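Local coordinates for GH18 chiitnase (Pseudoalteromonas aurantia, PDB 6K7Z), which hydrolyses chitin as an endo-acting chitinase of glycoside hydrolase family 18, probably cutting within the chain of N-acetylglucosamine units, at residues Thr4-Asn9 against Ile257-Phe262; Glu20-Val25 against Asp269-Ile274; Leu28-Ser33 against Leu73-Gly78; Ser153-Pro158 against Asn185-Asn190. All coordinates share one frame; numbering follows the deposited sequence.

How the interactions relate
All four contacts belong to one TIM barrel of eight parallel strands, 3-8 round to 256-260. Interaction 1 closes the ring by pairing the first strand with the last. Interaction 3 pairs the second strand with the third, interaction 4 the fifth with the sixth, their centres about 13 and 12 Å from that of interaction 1. Interaction 2, about 10 Å from it, sets the C-terminal helix against the end of the loop leading into strand 25-33. Interactions 1 and 2 alternate along the chain and join its two ends; 3 and 4 follow one another between. Tyr7, Ser75 and Ser153 reach from three strands to Asp113, an acidic residue of the family's DXXDXDXE sequence, probably in the catalytic centre.

Interaction 1: Thr4-Asn9 against Ile257-Phe262; sequences TITYYN and IMNWQF
Tyr7, on the inner face of the parallel pair formed by the first and last barrel strands, meets Trp260. Tyr7 CB lies 3.4 Å from Trp260 CE3; chi1 of -74° sets Tyr7 CG anti to the carbonyl carbon, 3.6 Å from Trp260 CE3, the two ring planes inclined at 46°. Further out, CD1 has Asn259 O at the ring edge, and CE1 meets Met258 SD at 3.7 Å, a Met-aromatic contact; the hydroxyl ends on Asp113. The peptide between Trp260 and Gln261 is cis, as is usual for this family's last-strand tryptophan. On the other side of the sheet Thr6 OG1 donates to Asn259 OD1 (2.6 Å), the two side chains pointing the same way, and Asn259 ND2 is hydrogen-bonded to Tyr23 OH. An alanine in place of Asn259 would probably leave the Thr6 hydroxyl and Tyr23 OH without these amide partners. Strand 25-33 flanks strand 3-8, helix 269-277 packs on Thr4, Ile257 and Asn259, and strand 183-187 meets Ile5, Tyr7 and Met258 across the barrel.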
loop_
_atom_site.group_PDB
_atom_site.type_symbol
_atom_site.label_atom_id
_atom_site.label_comp_id
_atom_site.label_asym_id
_atom_site.label_seq_id
_atom_site.Cartn_x
_atom_site.Cartn_y
_atom_site.Cartn_z
ATOM N N THR A 4 -10.560 -5.439 2.721
ATOM C CA THR A 4 -9.567 -5.801 3.727
ATOM C C THR A 4 -8.266 -6.105 2.986
ATOM O O THR A 4 -8.271 -6.824 2.063
ATOM C CB THR A 4 -10.014 -6.932 4.637
ATOM O OG1 THR A 4 -10.453 -8.016 3.883
ATOM C CG2 THR A 4 -11.109 -6.397 5.531
ATOM N N ILE A 5 -7.190 -5.486 3.453
ATOM C CA ILE A 5 -5.912 -5.529 2.763
ATOM C C ILE A 5 -4.823 -5.826 3.783
ATOM O O ILE A 5 -4.865 -5.326 4.913
ATOM C CB ILE A 5 -5.656 -4.203 2.026
ATOM C CG1 ILE A 5 -6.822 -3.928 1.070
ATOM C CG2 ILE A 5 -4.318 -4.225 1.267
ATOM C CD1 ILE A 5 -6.643 -2.743 0.212
ATOM N N THR A 6 -3.849 -6.649 3.398
ATOM C CA THR A 6 -2.709 -6.874 4.273
ATOM C C THR A 6 -1.443 -6.901 3.441
ATOM O O THR A 6 -1.473 -7.198 2.248
ATOM C CB THR A 6 -2.846 -8.177 5.092
ATOM O OG1 THR A 6 -1.754 -8.285 6.018
ATOM C CG2 THR A 6 -2.895 -9.410 4.183
ATOM N N TYR A 7 -0.324 -6.577 4.087
ATOM C CA TYR A 7 1.003 -6.752 3.509
ATOM C C TYR A 7 1.639 -8.043 4.004
ATOM O O TYR A 7 1.560 -8.376 5.189
ATOM C CB TYR A 7 1.928 -5.590 3.857
ATOM C CG TYR A 7 1.631 -4.329 3.090
ATOM C CD1 TYR A 7 0.603 -3.480 3.501
ATOM C CD2 TYR A 7 2.359 -3.995 1.964
ATOM C CE1 TYR A 7 0.301 -2.339 2.805
ATOM C CE2 TYR A 7 2.068 -2.833 1.252
ATOM C CZ TYR A 7 1.039 -2.019 1.686
ATOM O OH TYR A 7 0.730 -0.876 1.008
ATOM N N TYR A 8 2.285 -8.765 3.093
ATOM C CA TYR A 8 3.013 -9.974 3.447
ATOM C C TYR A 8 4.497 -9.705 3.224
ATOM O O TYR A 8 4.954 -9.631 2.082
ATOM C CB TYR A 8 2.524 -11.160 2.627
ATOM C CG TYR A 8 3.111 -12.483 3.068
ATOM C CD1 TYR A 8 2.544 -13.179 4.120
ATOM C CD2 TYR A 8 4.215 -13.037 2.435
ATOM C CE1 TYR A 8 3.044 -14.393 4.537
ATOM C CE2 TYR A 8 4.735 -14.269 2.861
ATOM C CZ TYR A 8 4.140 -14.930 3.922
ATOM O OH TYR A 8 4.611 -16.159 4.376
ATOM N N ASN A 9 5.240 -9.557 4.321
ATOM C CA ASN A 9 6.692 -9.396 4.272
ATOM C C ASN A 9 7.344 -10.504 5.080
ATOM O O ASN A 9 8.000 -11.370 4.498
ATOM C CB ASN A 9 7.090 -8.004 4.771
ATOM C CG ASN A 9 8.585 -7.716 4.621
ATOM O OD1 ASN A 9 9.280 -7.511 5.609
ATOM N ND2 ASN A 9 9.075 -7.679 3.383
ATOM N N ILE A 257 -9.918 -1.383 5.471
ATOM C CA ILE A 257 -8.882 -1.449 6.494
ATOM C C ILE A 257 -7.703 -2.226 5.941
ATOM O O ILE A 257 -7.876 -3.336 5.426
ATOM C CB ILE A 257 -9.389 -2.125 7.778
ATOM C CG1 ILE A 257 -10.461 -1.265 8.446
ATOM C CG2 ILE A 257 -8.216 -2.402 8.733
ATOM C CD1 ILE A 257 -9.916 0.042 9.025
ATOM N N MET A 258 -6.511 -1.653 6.071
ATOM C CA MET A 258 -5.249 -2.289 5.708
ATOM C C MET A 258 -4.474 -2.595 6.983
ATOM O O MET A 258 -4.663 -1.929 8.004
ATOM C CB MET A 258 -4.431 -1.371 4.780
ATOM C CG MET A 258 -3.015 -1.882 4.449
ATOM S SD MET A 258 -1.788 -1.308 5.654
ATOM C CE MET A 258 -1.461 0.356 5.091
ATOM N N ASN A 259 -3.621 -3.617 6.952
ATOM C CA ASN A 259 -2.753 -3.828 8.102
ATOM C C ASN A 259 -1.324 -4.119 7.674
ATOM O O ASN A 259 -1.053 -4.632 6.579
ATOM C CB ASN A 259 -3.262 -4.947 9.047
ATOM C CG ASN A 259 -3.099 -6.346 8.470
ATOM O OD1 ASN A 259 -1.989 -6.802 8.186
ATOM N ND2 ASN A 259 -4.214 -7.054 8.356
ATOM N N TRP A 260 -0.415 -3.743 8.559
ATOM C CA TRP A 260 0.967 -4.198 8.524
ATOM C C TRP A 260 1.137 -5.002 9.804
ATOM O O TRP A 260 0.983 -4.432 10.886
ATOM C CB TRP A 260 1.952 -3.016 8.480
ATOM C CG TRP A 260 3.379 -3.469 8.415
ATOM C CD1 TRP A 260 4.199 -3.770 9.474
ATOM C CD2 TRP A 260 4.134 -3.741 7.231
ATOM N NE1 TRP A 260 5.431 -4.183 9.013
ATOM C CE2 TRP A 260 5.416 -4.175 7.639
ATOM C CE3 TRP A 260 3.860 -3.636 5.863
ATOM C CZ2 TRP A 260 6.420 -4.516 6.723
ATOM C CZ3 TRP A 260 4.850 -3.972 4.960
ATOM C CH2 TRP A 260 6.117 -4.411 5.389
ATOM N N GLN A 261 1.381 -6.305 9.728
ATOM C CA GLN A 261 1.454 -7.096 8.509
ATOM C C GLN A 261 0.875 -8.480 8.803
ATOM O O GLN A 261 0.660 -8.835 9.971
ATOM C CB GLN A 261 2.902 -7.214 8.010
ATOM C CG GLN A 261 3.863 -7.869 9.015
ATOM C CD GLN A 261 5.217 -8.190 8.398
ATOM O OE1 GLN A 261 5.297 -8.855 7.362
ATOM N NE2 GLN A 261 6.287 -7.704 9.025
ATOM N N PHE A 262 0.672 -9.263 7.738
ATOM C CA PHE A 262 -0.058 -10.528 7.829
ATOM C C PHE A 262 0.489 -11.450 8.917
ATOM O O PHE A 262 -0.271 -11.993 9.731
ATOM C CB PHE A 262 -0.019 -11.222 6.464
ATOM C CG PHE A 262 -0.695 -12.551 6.456
ATOM C CD1 PHE A 262 -2.085 -12.635 6.437
ATOM C CD2 PHE A 262 0.052 -13.718 6.491
ATOM C CE1 PHE A 262 -2.713 -13.867 6.451
ATOM C CE2 PHE A 262 -0.566 -14.957 6.490
ATOM C CZ PHE A 262 -1.946 -15.036 6.462
HETATM O O HOH W 1 -6.595 -5.550 7.060
HETATM O O HOH W 2 8.936 -7.860 8.334
#

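Interaction 2: Glu20-Val25 against Asp269-Ile274; sequences ELPYDV and DWIKAI
Ile271 sets CG1 anti to its backbone N (chi1 -171°), and that CG1 lies over one face of the ring of Tyr23, whose own CG is anti to the carbonyl carbon (chi1 -76°). CG1 of Ile271 stands 3.6 Å from the Tyr23 ring centroid in a CH-pi contact, displaced toward the rim. The second torsion of Ile271 (56°) carries CD1 to 3.5 Å from Tyr23 CE1, while its CB rests 3.5 Å from Tyr23 OH. That hydroxyl is hydrogen-bonded to Asn259 ND2 on the last barrel strand. In the TIM barrel, helix 269-277 follows strand 256-260 and is the final outer helix; here it lies against the end of the loop that leads into the second strand, 25-33. Without the ring and hydroxyl, a leucine in place of Tyr23 would probably leave Asn259 ND2 lacking this partner and Ile271 CG1 without a face to pack on. An inverse gamma turn is centred on Pro22, whose CD touches Ile271 CG2 at 4.0 Å as the two side chains run antiparallel past one another. At the outer margin the extended Lys272 chain lies crosswise to Leu21, CE 3.6 Å from Leu21 CD2.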
loop_
_atom_site.group_PDB
_atom_site.type_symbol
_atom_site.label_atom_id
_atom_site.label_comp_id
_atom_site.label_asym_id
_atom_site.label_seq_id
_atom_site.Cartn_x
_atom_site.Cartn_y
_atom_site.Cartn_z
ATOM N N GLU A 20 -7.800 -18.552 3.343
ATOM C CA GLU A 20 -8.954 -18.955 4.134
ATOM C C GLU A 20 -9.410 -17.869 5.097
ATOM O O GLU A 20 -10.221 -18.140 5.984
ATOM C CB GLU A 20 -8.651 -20.246 4.896
ATOM C CG GLU A 20 -8.033 -21.335 4.024
ATOM C CD GLU A 20 -8.981 -21.914 2.982
ATOM O OE1 GLU A 20 -10.153 -21.495 2.907
ATOM O OE2 GLU A 20 -8.531 -22.804 2.220
ATOM N N LEU A 21 -8.913 -16.653 4.943
ATOM C CA LEU A 21 -9.237 -15.544 5.819
ATOM C C LEU A 21 -9.965 -14.460 5.036
ATOM O O LEU A 21 -9.932 -14.450 3.799
ATOM C CB LEU A 21 -7.954 -14.992 6.458
ATOM C CG LEU A 21 -7.437 -15.992 7.492
ATOM C CD1 LEU A 21 -6.009 -15.637 7.885
ATOM C CD2 LEU A 21 -8.354 -16.004 8.711
ATOM N N PRO A 22 -10.654 -13.571 5.706
ATOM C CA PRO A 22 -11.485 -12.583 4.992
ATOM C C PRO A 22 -10.683 -11.379 4.503
ATOM O O PRO A 22 -10.972 -10.220 4.847
ATOM C CB PRO A 22 -12.532 -12.213 6.051
ATOM C CG PRO A 22 -11.818 -12.369 7.341
ATOM C CD PRO A 22 -10.873 -13.523 7.166
ATOM N N TYR A 23 -9.652 -11.653 3.705
ATOM C CA TYR A 23 -8.902 -10.620 2.995
ATOM C C TYR A 23 -9.399 -10.499 1.566
ATOM O O TYR A 23 -9.743 -11.497 0.929
ATOM C CB TYR A 23 -7.401 -10.918 2.960
ATOM C CG TYR A 23 -6.706 -10.641 4.272
ATOM C CD1 TYR A 23 -6.573 -9.339 4.741
ATOM C CD2 TYR A 23 -6.177 -11.682 5.032
ATOM C CE1 TYR A 23 -5.949 -9.075 5.947
ATOM C CE2 TYR A 23 -5.545 -11.434 6.235
ATOM C CZ TYR A 23 -5.431 -10.129 6.686
ATOM O OH TYR A 23 -4.797 -9.893 7.887
ATOM N N ASP A 24 -9.426 -9.273 1.063
ATOM C CA ASP A 24 -9.692 -9.064 -0.351
ATOM C C ASP A 24 -8.423 -8.911 -1.168
ATOM O O ASP A 24 -8.393 -9.333 -2.332
ATOM C CB ASP A 24 -10.571 -7.830 -0.547
ATOM C CG ASP A 24 -11.915 -7.977 0.111
ATOM O OD1 ASP A 24 -12.605 -8.981 -0.178
ATOM O OD2 ASP A 24 -12.272 -7.106 0.928
ATOM N N VAL A 25 -7.375 -8.342 -0.580
ATOM C CA VAL A 25 -6.147 -8.018 -1.301
ATOM C C VAL A 25 -4.958 -8.361 -0.418
ATOM O O VAL A 25 -4.934 -8.016 0.768
ATOM C CB VAL A 25 -6.090 -6.525 -1.681
ATOM C CG1 VAL A 25 -4.830 -6.234 -2.484
ATOM C CG2 VAL A 25 -7.332 -6.106 -2.448
ATOM N N ASP A 269 -7.092 -13.874 13.967
ATOM C CA ASP A 269 -8.117 -13.309 14.844
ATOM C C ASP A 269 -8.343 -11.826 14.571
ATOM O O ASP A 269 -9.481 -11.349 14.629
ATOM C CB ASP A 269 -7.741 -13.512 16.309
ATOM C CG ASP A 269 -7.792 -14.951 16.722
ATOM O OD1 ASP A 269 -8.485 -15.749 16.044
ATOM O OD2 ASP A 269 -7.137 -15.282 17.725
ATOM N N TRP A 270 -7.271 -11.076 14.311
ATOM C CA TRP A 270 -7.406 -9.636 14.072
ATOM C C TRP A 270 -8.256 -9.368 12.837
ATOM O O TRP A 270 -9.217 -8.586 12.885
ATOM C CB TRP A 270 -6.015 -9.005 13.924
ATOM C CG TRP A 270 -5.923 -7.482 13.914
ATOM C CD1 TRP A 270 -5.570 -6.687 14.962
ATOM C CD2 TRP A 270 -6.106 -6.601 12.792
ATOM N NE1 TRP A 270 -5.543 -5.369 14.578
ATOM C CE2 TRP A 270 -5.867 -5.287 13.252
ATOM C CE3 TRP A 270 -6.452 -6.792 11.452
ATOM C CZ2 TRP A 270 -5.984 -4.177 12.430
ATOM C CZ3 TRP A 270 -6.567 -5.688 10.631
ATOM C CH2 TRP A 270 -6.328 -4.395 11.117
ATOM N N ILE A 271 -7.935 -10.029 11.720
ATOM C CA ILE A 271 -8.686 -9.747 10.499
ATOM C C ILE A 271 -10.114 -10.248 10.624
ATOM O O ILE A 271 -11.041 -9.622 10.102
ATOM C CB ILE A 271 -7.976 -10.324 9.256
ATOM C CG1 ILE A 271 -8.665 -9.834 7.981
ATOM C CG2 ILE A 271 -7.944 -11.857 9.268
ATOM C CD1 ILE A 271 -8.744 -8.334 7.869
ATOM N N LYS A 272 -10.339 -11.346 11.350
ATOM C CA LYS A 272 -11.712 -11.804 11.542
ATOM C C LYS A 272 -12.545 -10.765 12.297
ATOM O O LYS A 272 -13.671 -10.453 11.893
ATOM C CB LYS A 272 -11.719 -13.144 12.266
ATOM C CG LYS A 272 -11.277 -14.327 11.396
ATOM C CD LYS A 272 -11.237 -15.604 12.258
ATOM C CE LYS A 272 -10.398 -16.668 11.617
ATOM N NZ LYS A 272 -10.339 -17.917 12.442
ATOM N N ALA A 273 -11.997 -10.199 13.376
ATOM C CA ALA A 273 -12.751 -9.210 14.145
ATOM C C ALA A 273 -12.945 -7.917 13.352
ATOM O O ALA A 273 -14.026 -7.313 13.384
ATOM C CB ALA A 273 -12.048 -8.930 15.476
ATOM N N ILE A 274 -11.935 -7.484 12.628
ATOM C CA ILE A 274 -12.052 -6.286 11.854
ATOM C C ILE A 274 -13.052 -6.478 10.733
ATOM O O ILE A 274 -13.857 -5.649 10.496
ATOM C CB ILE A 274 -10.678 -5.867 11.267
ATOM C CG1 ILE A 274 -9.832 -5.309 12.370
ATOM C CG2 ILE A 274 -10.790 -4.871 10.142
ATOM C CD1 ILE A 274 -10.241 -3.935 12.818
#

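Interaction 3: Leu28-Ser33 against Leu73-Gly78; sequences LAFLSS and LISFGG
Phe30 and Gly78 meet above a parallel strand pair of the TIM barrel, the second and third strands, which are sharply twisted against each other at 42°. The Phe30 ring is sandwiched: CB of the preceding Ala29 lies over the centre of one face, and Gly78 CA sits over the opposite face, 3.8 Å from the centroid and shifted toward the rim. A CB on Gly78 would probably crowd Phe30 CE2, and the backbone conformation there already suits only glycine well. The Ala29-Phe30 peptide is cis, a feature also found at this strand in other family 18 enzymes. Here strand 25-33 has one residue more than regular parallel pairing needs, a beta bulge: Ser75 N bonds to Leu28 O at 2.7 Å, but Ser75 O is taken by Leu31 N at 2.9 Å, with Ala29 and Phe30 in between. On the outward face Leu31 and Ile74 lean across one another, Leu31 CB 3.7 Å from Ile74 CG1, beside residues of helix 93-106. In Phe76, chi1 of 172° puts CG anti to the backbone N and chi2 of 68° turns CD1 to 3.2 Å from Leu31 O, the same oxygen that accepts from Gly77 N. On the barrel interior, Ser75 OG is hydrogen-bonded to Asp113 and lies at the edge of the Phe30 ring, 3.5 Å from Phe30 CE1.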
loop_
_atom_site.group_PDB
_atom_site.type_symbol
_atom_site.label_atom_id
_atom_site.label_comp_id
_atom_site.label_asym_id
_atom_site.label_seq_id
_atom_site.Cartn_x
_atom_site.Cartn_y
_atom_site.Cartn_z
ATOM N N LEU A 28 2.247 -8.360 -1.700
ATOM C CA LEU A 28 3.520 -9.013 -1.432
ATOM C C LEU A 28 4.609 -7.951 -1.336
ATOM O O LEU A 28 4.793 -7.155 -2.260
ATOM C CB LEU A 28 3.841 -10.043 -2.515
ATOM C CG LEU A 28 2.701 -11.003 -2.826
ATOM C CD1 LEU A 28 3.052 -11.881 -4.020
ATOM C CD2 LEU A 28 2.381 -11.868 -1.591
ATOM N N ALA A 29 5.330 -7.938 -0.222
ATOM C CA ALA A 29 6.360 -6.932 0.035
ATOM C C ALA A 29 7.756 -7.568 0.158
ATOM O O ALA A 29 7.935 -8.438 1.001
ATOM C CB ALA A 29 6.015 -6.181 1.324
ATOM N N PHE A 30 8.764 -7.141 -0.607
ATOM C CA PHE A 30 8.736 -6.028 -1.548
ATOM C C PHE A 30 9.506 -6.358 -2.819
ATOM O O PHE A 30 10.339 -7.269 -2.868
ATOM C CB PHE A 30 9.381 -4.763 -0.962
ATOM C CG PHE A 30 8.606 -4.117 0.142
ATOM C CD1 PHE A 30 7.484 -3.360 -0.136
ATOM C CD2 PHE A 30 9.031 -4.227 1.457
ATOM C CE1 PHE A 30 6.769 -2.742 0.899
ATOM C CE2 PHE A 30 8.327 -3.622 2.487
ATOM C CZ PHE A 30 7.200 -2.875 2.205
ATOM N N LEU A 31 9.257 -5.553 -3.834
ATOM C CA LEU A 31 10.125 -5.433 -4.993
ATOM C C LEU A 31 10.710 -4.030 -4.942
ATOM O O LEU A 31 9.974 -3.071 -4.689
ATOM C CB LEU A 31 9.328 -5.660 -6.277
ATOM C CG LEU A 31 10.052 -5.666 -7.621
ATOM C CD1 LEU A 31 10.964 -6.874 -7.731
ATOM C CD2 LEU A 31 9.022 -5.650 -8.741
ATOM N N SER A 32 12.024 -3.898 -5.129
ATOM C CA SER A 32 12.624 -2.572 -5.001
ATOM C C SER A 32 13.904 -2.490 -5.824
ATOM O O SER A 32 14.352 -3.468 -6.417
ATOM C CB SER A 32 12.883 -2.210 -3.524
ATOM O OG SER A 32 13.836 -3.064 -2.918
ATOM N N SER A 33 14.482 -1.291 -5.867
ATOM C CA SER A 33 15.713 -1.084 -6.620
ATOM C C SER A 33 16.884 -1.798 -5.955
ATOM O O SER A 33 16.998 -1.823 -4.727
ATOM C CB SER A 33 16.027 0.407 -6.722
ATOM O OG SER A 33 15.118 1.076 -7.581
ATOM N N LEU A 73 -1.080 -8.408 -5.208
ATOM C CA LEU A 73 -0.268 -7.371 -5.822
ATOM C C LEU A 73 1.180 -7.534 -5.386
ATOM O O LEU A 73 1.466 -8.088 -4.318
ATOM C CB LEU A 73 -0.734 -5.966 -5.426
ATOM C CG LEU A 73 -2.229 -5.650 -5.473
ATOM C CD1 LEU A 73 -2.442 -4.160 -5.235
ATOM C CD2 LEU A 73 -2.845 -6.066 -6.790
ATOM N N ILE A 74 2.087 -7.028 -6.203
ATOM C CA ILE A 74 3.461 -6.841 -5.768
ATOM C C ILE A 74 3.589 -5.409 -5.270
ATOM O O ILE A 74 3.123 -4.465 -5.924
ATOM C CB ILE A 74 4.465 -7.163 -6.896
ATOM C CG1 ILE A 74 5.901 -7.084 -6.374
ATOM C CG2 ILE A 74 4.267 -6.271 -8.143
ATOM C CD1 ILE A 74 6.230 -8.151 -5.332
ATOM N N SER A 75 4.143 -5.243 -4.072
ATOM C CA SER A 75 4.370 -3.914 -3.533
ATOM C C SER A 75 5.774 -3.470 -3.919
ATOM O O SER A 75 6.762 -4.133 -3.574
ATOM C CB SER A 75 4.191 -3.879 -2.019
ATOM O OG SER A 75 4.250 -2.544 -1.561
ATOM N N PHE A 76 5.850 -2.344 -4.621
ATOM C CA PHE A 76 7.105 -1.771 -5.070
ATOM C C PHE A 76 7.502 -0.634 -4.144
ATOM O O PHE A 76 6.708 0.286 -3.901
ATOM C CB PHE A 76 6.980 -1.244 -6.495
ATOM C CG PHE A 76 8.176 -0.465 -6.940
ATOM C CD1 PHE A 76 9.390 -1.108 -7.137
ATOM C CD2 PHE A 76 8.092 0.902 -7.136
ATOM C CE1 PHE A 76 10.501 -0.387 -7.539
ATOM C CE2 PHE A 76 9.199 1.631 -7.549
ATOM C CZ PHE A 76 10.405 0.985 -7.747
ATOM N N GLY A 77 8.727 -0.693 -3.634
ATOM C CA GLY A 77 9.198 0.371 -2.770
ATOM C C GLY A 77 9.465 -0.100 -1.356
ATOM O O GLY A 77 10.329 -0.953 -1.132
ATOM N N GLY A 78 8.735 0.437 -0.387
ATOM C CA GLY A 78 9.004 0.134 1.000
ATOM C C GLY A 78 9.918 1.166 1.631
ATOM O O GLY A 78 10.529 2.009 0.965
#

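Interaction 4: Ser153-Pro158 against Asn185-Asn190; sequences SHAPQP and NVQFYN
His154 O accepts the N-H of Asn185 at 2.7 Å, nearly straight at 172°, and Pro156 O takes Gln187 N at 2.9 Å. The first bond joins the ends of strands 151-154 and 183-187, the two parallel strands of a beta-alpha-beta unit in the TIM barrel whose helix is 169-177; the second lies past the end of strand 151-154, with Pro156 in the loop. Further on, Pro158 CD lies 3.1 Å from Gln187 O and its CG meets Phe188 CD1 at 3.8 Å. At the inner end, one water bridges Ser153 OG to Asn185 ND2, and Ser153 OG is also hydrogen-bonded to Asp113 OD1. Asp113 and Glu117 fit the family's DXXDXDXE sequence, which places this strand end probably in the active site. Gln187 keeps its CG anti to the carbonyl carbon (chi1 -50°) and runs extended beyond it toward the 153-158 segment. Its amide NE2 serves two acceptors, Glu117 OE2 and, at 3.0 Å, Ala155 O, which lies 26° out of the amide plane.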
loop_
_atom_site.group_PDB
_atom_site.type_symbol
_atom_site.label_atom_id
_atom_site.label_comp_id
_atom_site.label_asym_id
_atom_site.label_seq_id
_atom_site.Cartn_x
_atom_site.Cartn_y
_atom_site.Cartn_z
ATOM N N SER A 153 -2.466 0.482 -6.575
ATOM C CA SER A 153 -2.655 1.214 -5.334
ATOM C C SER A 153 -1.368 1.945 -4.987
ATOM O O SER A 153 -0.303 1.674 -5.555
ATOM C CB SER A 153 -3.071 0.268 -4.198
ATOM O OG SER A 153 -2.098 -0.732 -3.963
ATOM N N HIS A 154 -1.491 2.929 -4.094
ATOM C CA HIS A 154 -0.368 3.597 -3.444
ATOM C C HIS A 154 -0.564 3.480 -1.940
ATOM O O HIS A 154 -1.672 3.215 -1.477
ATOM C CB HIS A 154 -0.270 5.088 -3.810
ATOM C CG HIS A 154 0.058 5.356 -5.243
ATOM N ND1 HIS A 154 1.186 6.047 -5.625
ATOM C CD2 HIS A 154 -0.609 5.059 -6.381
ATOM C CE1 HIS A 154 1.202 6.163 -6.942
ATOM N NE2 HIS A 154 0.130 5.561 -7.425
ATOM N N ALA A 155 0.496 3.734 -1.171
ATOM C CA ALA A 155 0.453 3.583 0.291
ATOM C C ALA A 155 0.996 4.829 0.981
ATOM O O ALA A 155 2.020 4.778 1.676
ATOM C CB ALA A 155 1.218 2.335 0.738
ATOM N N PRO A 156 0.319 5.965 0.827
ATOM C CA PRO A 156 0.837 7.214 1.388
ATOM C C PRO A 156 0.690 7.289 2.898
ATOM O O PRO A 156 -0.152 6.636 3.521
ATOM C CB PRO A 156 -0.023 8.282 0.713
ATOM C CG PRO A 156 -1.315 7.585 0.461
ATOM C CD PRO A 156 -0.940 6.186 0.091
ATOM N N GLN A 157 1.514 8.112 3.472
ATOM C CA GLN A 157 1.402 8.497 4.869
ATOM C C GLN A 157 0.570 9.768 4.993
ATOM O O GLN A 157 0.438 10.525 4.026
ATOM C CB GLN A 157 2.793 8.689 5.456
ATOM C CG GLN A 157 3.569 7.381 5.470
ATOM C CD GLN A 157 5.049 7.586 5.643
ATOM O OE1 GLN A 157 5.510 8.010 6.706
ATOM N NE2 GLN A 157 5.807 7.290 4.597
ATOM N N PRO A 158 -0.035 10.009 6.156
ATOM C CA PRO A 158 -1.017 11.093 6.281
ATOM C C PRO A 158 -0.476 12.450 5.851
ATOM O O PRO A 158 -1.206 13.201 5.191
ATOM C CB PRO A 158 -1.372 11.074 7.777
ATOM C CG PRO A 158 -1.255 9.625 8.143
ATOM C CD PRO A 158 -0.059 9.118 7.335
ATOM N N ASN A 185 -3.612 3.087 0.365
ATOM C CA ASN A 185 -3.439 2.417 1.659
ATOM C C ASN A 185 -2.785 3.425 2.597
ATOM O O ASN A 185 -1.560 3.514 2.667
ATOM C CB ASN A 185 -2.575 1.169 1.514
ATOM C CG ASN A 185 -3.209 0.105 0.621
ATOM O OD1 ASN A 185 -4.379 -0.245 0.780
ATOM N ND2 ASN A 185 -2.423 -0.418 -0.320
ATOM N N VAL A 186 -3.599 4.213 3.309
ATOM C CA VAL A 186 -3.054 5.270 4.162
ATOM C C VAL A 186 -2.461 4.649 5.425
ATOM O O VAL A 186 -3.142 3.921 6.154
ATOM C CB VAL A 186 -4.127 6.312 4.519
ATOM C CG1 VAL A 186 -3.500 7.438 5.334
ATOM C CG2 VAL A 186 -4.807 6.855 3.253
ATOM N N GLN A 187 -1.191 4.953 5.702
ATOM C CA GLN A 187 -0.490 4.381 6.852
ATOM C C GLN A 187 -0.719 5.266 8.069
ATOM O O GLN A 187 0.043 6.194 8.345
ATOM C CB GLN A 187 1.000 4.237 6.566
ATOM C CG GLN A 187 1.330 3.554 5.256
ATOM C CD GLN A 187 2.821 3.301 5.102
ATOM O OE1 GLN A 187 3.541 3.170 6.093
ATOM N NE2 GLN A 187 3.292 3.223 3.850
ATOM N N PHE A 188 -1.767 4.960 8.835
ATOM C CA PHE A 188 -2.012 5.725 10.046
ATOM C C PHE A 188 -1.138 5.208 11.185
ATOM O O PHE A 188 -1.637 4.865 12.262
ATOM C CB PHE A 188 -3.500 5.683 10.419
ATOM C CG PHE A 188 -4.374 6.512 9.506
ATOM C CD1 PHE A 188 -4.309 7.901 9.535
ATOM C CD2 PHE A 188 -5.242 5.903 8.598
ATOM C CE1 PHE A 188 -5.103 8.668 8.703
ATOM C CE2 PHE A 188 -6.052 6.671 7.763
ATOM C CZ PHE A 188 -5.976 8.059 7.813
ATOM N N TYR A 189 0.168 5.160 10.953
ATOM C CA TYR A 189 1.128 4.755 11.969
ATOM C C TYR A 189 2.480 5.332 11.581
ATOM O O TYR A 189 2.669 5.826 10.468
ATOM C CB TYR A 189 1.184 3.231 12.122
ATOM C CG TYR A 189 1.263 2.479 10.820
ATOM C CD1 TYR A 189 0.107 2.118 10.136
ATOM C CD2 TYR A 189 2.490 2.134 10.266
ATOM C CE1 TYR A 189 0.171 1.431 8.934
ATOM C CE2 TYR A 189 2.564 1.442 9.073
ATOM C CZ TYR A 189 1.406 1.086 8.412
ATOM O OH TYR A 189 1.476 0.398 7.210
ATOM N N ASN A 190 3.409 5.311 12.540
ATOM C CA ASN A 190 4.726 5.935 12.377
ATOM C C ASN A 190 4.614 7.406 12.016
ATOM O O ASN A 190 5.525 7.971 11.403
ATOM C CB ASN A 190 5.574 5.215 11.325
ATOM C CG ASN A 190 5.840 3.769 11.681
ATOM O OD1 ASN A 190 5.918 3.415 12.862
ATOM N ND2 ASN A 190 5.988 2.923 10.663
HETATM O O HOH W 3 -3.260 -2.696 -2.126
#